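Local atomic coordinates of diaminopimelate decarboxylase (Helicobacter pylori, PDB entry 2QGH), a protein that catalyses the pyridoxal-phosphate-dependent decarboxylation of meso-diaminopimelate to L-lysine, the last step of bacterial lysine biosynthesis. Residues L211-E214 and P215-A219; E409-E412 and D413-R416. All blocks are in the same frame, centred on the assembly; numbering follows the deposited sequence.

Contact 1 of 2, residues L211-E214 and P215-A219; sequences LDLE and PIIEA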
ATOM      1  N   LEU A 211      -0.323  -4.341 -23.756  1.00 28.14           N
ATOM      2  CA  LEU A 211      -0.122  -5.526 -24.581  1.00 28.96           C
ATOM      3  C   LEU A 211      -0.386  -5.233 -26.058  1.00 30.27           C
ATOM      4  O   LEU A 211      -0.017  -6.024 -26.928  1.00 29.34           O
ATOM      5  CB  LEU A 211      -1.027  -6.669 -24.117  1.00 28.20           C
ATOM      6  CG  LEU A 211      -0.771  -7.378 -22.777  1.00 30.57           C
ATOM      7  CD1 LEU A 211       0.653  -7.904 -22.705  1.00 27.89           C
ATOM      8  CD2 LEU A 211      -1.042  -6.426 -21.644  1.00 32.93           C
ATOM      9  N   ASP A 212      -1.026  -4.103 -26.343  1.00 30.08           N
ATOM     10  CA  ASP A 212      -1.310  -3.739 -27.726  1.00 31.96           C
ATOM     11  C   ASP A 212      -0.379  -2.607 -28.179  1.00 32.69           C
ATOM     12  O   ASP A 212      -0.338  -1.539 -27.567  1.00 32.63           O
ATOM     13  CB  ASP A 212      -2.774  -3.315 -27.872  1.00 32.58           C
ATOM     14  CG  ASP A 212      -3.173  -3.080 -29.323  1.00 35.02           C
ATOM     15  OD1 ASP A 212      -4.305  -2.609 -29.564  1.00 35.37           O
ATOM     16  OD2 ASP A 212      -2.356  -3.369 -30.227  1.00 37.56           O
ATOM     17  N   LEU A 213       0.363  -2.850 -29.257  1.00 33.00           N
ATOM     18  CA  LEU A 213       1.308  -1.868 -29.789  1.00 32.90           C
ATOM     19  C   LEU A 213       0.687  -0.737 -30.610  1.00 32.82           C
ATOM     20  O   LEU A 213       1.363   0.233 -30.922  1.00 32.49           O
ATOM     21  CB  LEU A 213       2.370  -2.580 -30.637  1.00 32.34           C
ATOM     22  CG  LEU A 213       3.411  -1.708 -31.348  1.00 32.18           C
ATOM     23  CD1 LEU A 213       4.267  -0.997 -30.313  1.00 31.58           C
ATOM     24  CD2 LEU A 213       4.279  -2.566 -32.253  1.00 30.90           C
ATOM     25  N   GLU A 214      -0.590  -0.851 -30.964  1.00 35.19           N
ATOM     26  CA  GLU A 214      -1.235   0.196 -31.759  1.00 35.28           C
ATOM     27  C   GLU A 214      -1.363   1.533 -31.044  1.00 34.29           C
ATOM     28  O   GLU A 214      -1.032   2.574 -31.614  1.00 35.46           O
ATOM     29  CB  GLU A 214      -2.618  -0.247 -32.250  1.00 37.07           C
ATOM     30  CG  GLU A 214      -2.576  -1.292 -33.354  1.00 42.29           C
ATOM     31  CD  GLU A 214      -3.920  -1.487 -34.044  1.00 47.38           C
ATOM     32  OE1 GLU A 214      -4.027  -2.411 -34.881  1.00 49.22           O
ATOM     33  OE2 GLU A 214      -4.869  -0.721 -33.759  1.00 49.58           O
ATOM     34  N   PRO A 215      -1.843   1.533 -29.788  1.00 32.78           N
ATOM     35  CA  PRO A 215      -1.977   2.810 -29.081  1.00 31.44           C
ATOM     36  C   PRO A 215      -0.648   3.556 -28.948  1.00 30.95           C
ATOM     37  O   PRO A 215      -0.598   4.779 -29.066  1.00 31.25           O
ATOM     38  CB  PRO A 215      -2.559   2.396 -27.732  1.00 30.53           C
ATOM     39  CG  PRO A 215      -3.359   1.192 -28.073  1.00 31.08           C
ATOM     40  CD  PRO A 215      -2.421   0.440 -28.992  1.00 31.40           C
ATOM     41  N   ILE A 216       0.427   2.814 -28.714  1.00 30.97           N
ATOM     42  CA  ILE A 216       1.751   3.407 -28.568  1.00 29.97           C
ATOM     43  C   ILE A 216       2.158   4.076 -29.882  1.00 31.53           C
ATOM     44  O   ILE A 216       2.549   5.252 -29.903  1.00 32.63           O
ATOM     45  CB  ILE A 216       2.785   2.330 -28.174  1.00 28.76           C
ATOM     46  CG1 ILE A 216       2.345   1.663 -26.867  1.00 26.32           C
ATOM     47  CG2 ILE A 216       4.168   2.950 -28.007  1.00 27.30           C
ATOM     48  CD1 ILE A 216       3.151   0.438 -26.490  1.00 27.73           C
ATOM     49  N   ILE A 217       2.043   3.328 -30.977  1.00 32.00           N
ATOM     50  CA  ILE A 217       2.382   3.838 -32.300  1.00 30.45           C
ATOM     51  C   ILE A 217       1.545   5.065 -32.658  1.00 30.26           C
ATOM     52  O   ILE A 217       2.075   6.064 -33.152  1.00 28.75           O
ATOM     53  CB  ILE A 217       2.184   2.755 -33.370  1.00 30.70           C
ATOM     54  CG1 ILE A 217       3.091   1.571 -33.056  1.00 30.50           C
ATOM     55  CG2 ILE A 217       2.489   3.317 -34.754  1.00 29.93           C
ATOM     56  CD1 ILE A 217       4.549   1.966 -32.869  1.00 34.01           C
ATOM     57  N   GLU A 218       0.241   4.999 -32.397  1.00 29.44           N
ATOM     58  CA  GLU A 218      -0.626   6.128 -32.690  1.00 30.12           C
ATOM     59  C   GLU A 218      -0.137   7.353 -31.922  1.00 30.38           C
ATOM     60  O   GLU A 218      -0.142   8.463 -32.440  1.00 31.39           O
ATOM     61  CB  GLU A 218      -2.068   5.818 -32.298  1.00 31.30           C
ATOM     62  CG  GLU A 218      -3.040   6.944 -32.617  1.00 33.75           C
ATOM     63  CD  GLU A 218      -4.455   6.660 -32.132  1.00 36.05           C
ATOM     64  OE1 GLU A 218      -5.318   7.564 -32.231  1.00 36.44           O
ATOM     65  OE2 GLU A 218      -4.705   5.533 -31.654  1.00 37.06           O
ATOM     66  N   ALA A 219       0.304   7.144 -30.687  1.00 30.04           N
ATOM     67  CA  ALA A 219       0.800   8.245 -29.869  1.00 29.13           C
ATOM     68  C   ALA A 219       2.106   8.793 -30.448  1.00 27.78           C
ATOM     69  O   ALA A 219       2.319  10.001 -30.484  1.00 27.55           O
ATOM     70  CB  ALA A 219       1.012   7.775 -28.435  1.00 27.99           C
TER
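L213 O and E214 O accept from the amides of I217 and E218 in the first turn of a helix. The bond from I217 N to L213 O is 3.2 Å long and nearly straight at the hydrogen (168°). E218 N lies 2.8 Å from E214 O. Just before the helix D212 is the N-cap: its OD2 accepts from E214 N at 3.2 Å, met from above the carboxylate plane and not within it. With CG anti to the backbone N (chi1 -173°), the D212 carboxylate is brought back over the helix start, where the bond from E214 N and the helix N terminus would probably stabilise its negative charge.

Van der Waals packing adds to this cap. P215 CD lies 3.6 Å from D212 CG, the two side chains meeting at about a right angle. The apolar contacts are those of L213, whose CD1 is 4.2 Å from I216 CB and whose CG is 3.7 Å from I217 CG1; I217 CG1 also rests against L213 O. Farther along, the E218 carboxylate has a salt bridge with K222.

This is the N-terminal end of helix 213-232, which links barrel strands 197-203 and 239-241 in a beta-alpha-beta unit; L213 and I216 pack on Y261 of the neighbouring helix 258-268.

Contact 2 of 2, residues E409-E412 and D413-R416; sequences EALE and DLWR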
ATOM      1  N   GLU A 409      13.693  -5.906   7.932  1.00 19.61           N
ATOM      2  CA  GLU A 409      13.444  -4.922   8.974  1.00 19.24           C
ATOM      3  C   GLU A 409      13.218  -5.579  10.342  1.00 20.53           C
ATOM      4  O   GLU A 409      12.535  -6.605  10.451  1.00 19.64           O
ATOM      5  CB  GLU A 409      12.217  -4.111   8.587  1.00 20.61           C
ATOM      6  CG  GLU A 409      12.381  -2.615   8.679  1.00 20.77           C
ATOM      7  CD  GLU A 409      11.322  -1.905   7.866  1.00 21.75           C
ATOM      8  OE1 GLU A 409      10.180  -2.416   7.833  1.00 18.01           O
ATOM      9  OE2 GLU A 409      11.628  -0.847   7.267  1.00 24.58           O
ATOM     10  N   ALA A 410      13.798  -4.998  11.388  1.00 19.70           N
ATOM     11  CA  ALA A 410      13.603  -5.526  12.735  1.00 18.54           C
ATOM     12  C   ALA A 410      12.258  -5.001  13.236  1.00 18.95           C
ATOM     13  O   ALA A 410      11.776  -3.964  12.775  1.00 16.54           O
ATOM     14  CB  ALA A 410      14.726  -5.066  13.661  1.00 17.34           C
ATOM     15  N   LEU A 411      11.652  -5.726  14.171  1.00 20.18           N
ATOM     16  CA  LEU A 411      10.367  -5.336  14.737  1.00 19.82           C
ATOM     17  C   LEU A 411      10.445  -3.915  15.282  1.00 20.49           C
ATOM     18  O   LEU A 411       9.501  -3.135  15.154  1.00 21.04           O
ATOM     19  CB  LEU A 411       9.984  -6.306  15.856  1.00 20.75           C
ATOM     20  CG  LEU A 411       8.662  -7.065  15.741  1.00 23.57           C
ATOM     21  CD1 LEU A 411       8.398  -7.488  14.313  1.00 22.43           C
ATOM     22  CD2 LEU A 411       8.722  -8.276  16.647  1.00 24.61           C
ATOM     23  N   GLU A 412      11.586  -3.571  15.872  1.00 20.59           N
ATOM     24  CA  GLU A 412      11.762  -2.245  16.443  1.00 22.19           C
ATOM     25  C   GLU A 412      11.812  -1.116  15.414  1.00 20.57           C
ATOM     26  O   GLU A 412      11.571   0.040  15.755  1.00 20.85           O
ATOM     27  CB  GLU A 412      13.018  -2.206  17.309  1.00 25.29           C
ATOM     28  CG  GLU A 412      13.097  -3.332  18.329  1.00 33.46           C
ATOM     29  CD  GLU A 412      13.784  -4.568  17.768  1.00 38.25           C
ATOM     30  OE1 GLU A 412      14.972  -4.460  17.385  1.00 39.95           O
ATOM     31  OE2 GLU A 412      13.143  -5.643  17.703  1.00 39.61           O
ATOM     32  N   ASP A 413      12.133  -1.436  14.165  1.00 18.89           N
ATOM     33  CA  ASP A 413      12.187  -0.403  13.136  1.00 19.57           C
ATOM     34  C   ASP A 413      10.781   0.099  12.815  1.00 18.72           C
ATOM     35  O   ASP A 413      10.612   1.184  12.269  1.00 19.24           O
ATOM     36  CB  ASP A 413      12.857  -0.923  11.852  1.00 19.82           C
ATOM     37  CG  ASP A 413      14.313  -1.308  12.060  1.00 21.79           C
ATOM     38  OD1 ASP A 413      14.995  -0.659  12.881  1.00 25.89           O
ATOM     39  OD2 ASP A 413      14.787  -2.251  11.398  1.00 25.16           O
ATOM     40  N   LEU A 414       9.769  -0.686  13.162  1.00 18.14           N
ATOM     41  CA  LEU A 414       8.388  -0.293  12.897  1.00 17.67           C
ATOM     42  C   LEU A 414       7.972   0.957  13.662  1.00 16.63           C
ATOM     43  O   LEU A 414       7.255   1.799  13.138  1.00 16.97           O
ATOM     44  CB  LEU A 414       7.421  -1.417  13.278  1.00 16.00           C
ATOM     45  CG  LEU A 414       7.433  -2.737  12.499  1.00 20.17           C
ATOM     46  CD1 LEU A 414       6.738  -3.826  13.331  1.00 21.02           C
ATOM     47  CD2 LEU A 414       6.752  -2.556  11.144  1.00 16.03           C
ATOM     48  N   TRP A 415       8.429   1.076  14.903  1.00 16.99           N
ATOM     49  CA  TRP A 415       8.033   2.197  15.751  1.00 17.57           C
ATOM     50  C   TRP A 415       9.171   3.081  16.238  1.00 18.75           C
ATOM     51  O   TRP A 415       8.992   3.871  17.167  1.00 19.80           O
ATOM     52  CB  TRP A 415       7.253   1.652  16.950  1.00 14.72           C
ATOM     53  CG  TRP A 415       8.036   0.664  17.773  1.00 14.93           C
ATOM     54  CD1 TRP A 415       9.063   0.945  18.627  1.00 13.95           C
ATOM     55  CD2 TRP A 415       7.862  -0.759  17.815  1.00 14.75           C
ATOM     56  NE1 TRP A 415       9.537  -0.206  19.194  1.00 12.34           N
ATOM     57  CE2 TRP A 415       8.819  -1.269  18.716  1.00 13.43           C
ATOM     58  CE3 TRP A 415       6.990  -1.652  17.179  1.00 17.23           C
ATOM     59  CZ2 TRP A 415       8.932  -2.634  19.002  1.00 15.23           C
ATOM     60  CZ3 TRP A 415       7.101  -3.017  17.465  1.00 15.59           C
ATOM     61  CH2 TRP A 415       8.066  -3.489  18.368  1.00 18.46           C
ATOM     62  N   ARG A 416      10.331   2.949  15.608  1.00 18.98           N
ATOM     63  CA  ARG A 416      11.515   3.718  15.968  1.00 21.95           C
ATOM     64  C   ARG A 416      11.255   5.224  16.061  1.00 20.41           C
ATOM     65  O   ARG A 416      11.683   5.874  17.009  1.00 21.40           O
ATOM     66  CB  ARG A 416      12.624   3.460  14.936  1.00 25.12           C
ATOM     67  CG  ARG A 416      13.965   4.090  15.273  1.00 30.46           C
ATOM     68  CD  ARG A 416      14.727   3.216  16.257  1.00 35.71           C
ATOM     69  NE  ARG A 416      15.193   1.987  15.617  1.00 39.73           N
ATOM     70  CZ  ARG A 416      15.649   0.924  16.272  1.00 41.27           C
ATOM     71  NH1 ARG A 416      15.701   0.925  17.600  1.00 40.66           N
ATOM     72  NH2 ARG A 416      16.061  -0.140  15.594  1.00 42.74           N
TER
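A410 and D413 bond to each other twice. A410 N donates to D413 OD2 at 2.9 Å, approaching from above the carboxylate plane, while D413 N returns a bond of 2.9 Å to A410 O. One residue on, L414 N bonds to L411 O (3.2 Å) with the same three-residue spacing, and W415 N to E412 O is a weak addition. These successive bonds wind the chain into a compact turn.

Around this turn the side chains pack locally. W415 folds back over the preceding backbone, its CG held between the backbone N and the carbonyl carbon (chi1 58°). E412 CA thereby makes a CH-pi contact 4.1 Å from the centroid of the six-membered ring of W415, and L411 O lies over the same face. L411 and L414 run side by side, CD1 to CD1 at 4.1 Å; in the second subunit Q93 meets L411 and W415, and R94 meets L414.

The other oxygen of D413, OD1, forms a salt bridge with R416 NH2 at 3.0 Å. The two oxygens thus divide their work between a backbone amide and a guanidinium, an arrangement that restrains the carboxylate's rotation and probably favours its ionised form.

Overall arrangement
From the N terminus, the chain builds most of its eight-stranded parallel barrel before reaching contact 1, just after strand 197-203, where a loop gives way to helix 213-232. It then completes the barrel with strands 239-241 and 275-278 and continues through much of the mixed beta sheet. Contact 2 follows strand 402-406, near the C terminus. Neither contact closes a loop: contact 1 is the start of a helix and contact 2 a compact turn; they come in series, neither nested nor crossing. The centres of contacts 1 and 2 are about 45 Å apart, on opposite sides of the chain's centre. Contact 1 belongs to the barrel of its own subunit, whereas contact 2 meets the second subunit of the dimer.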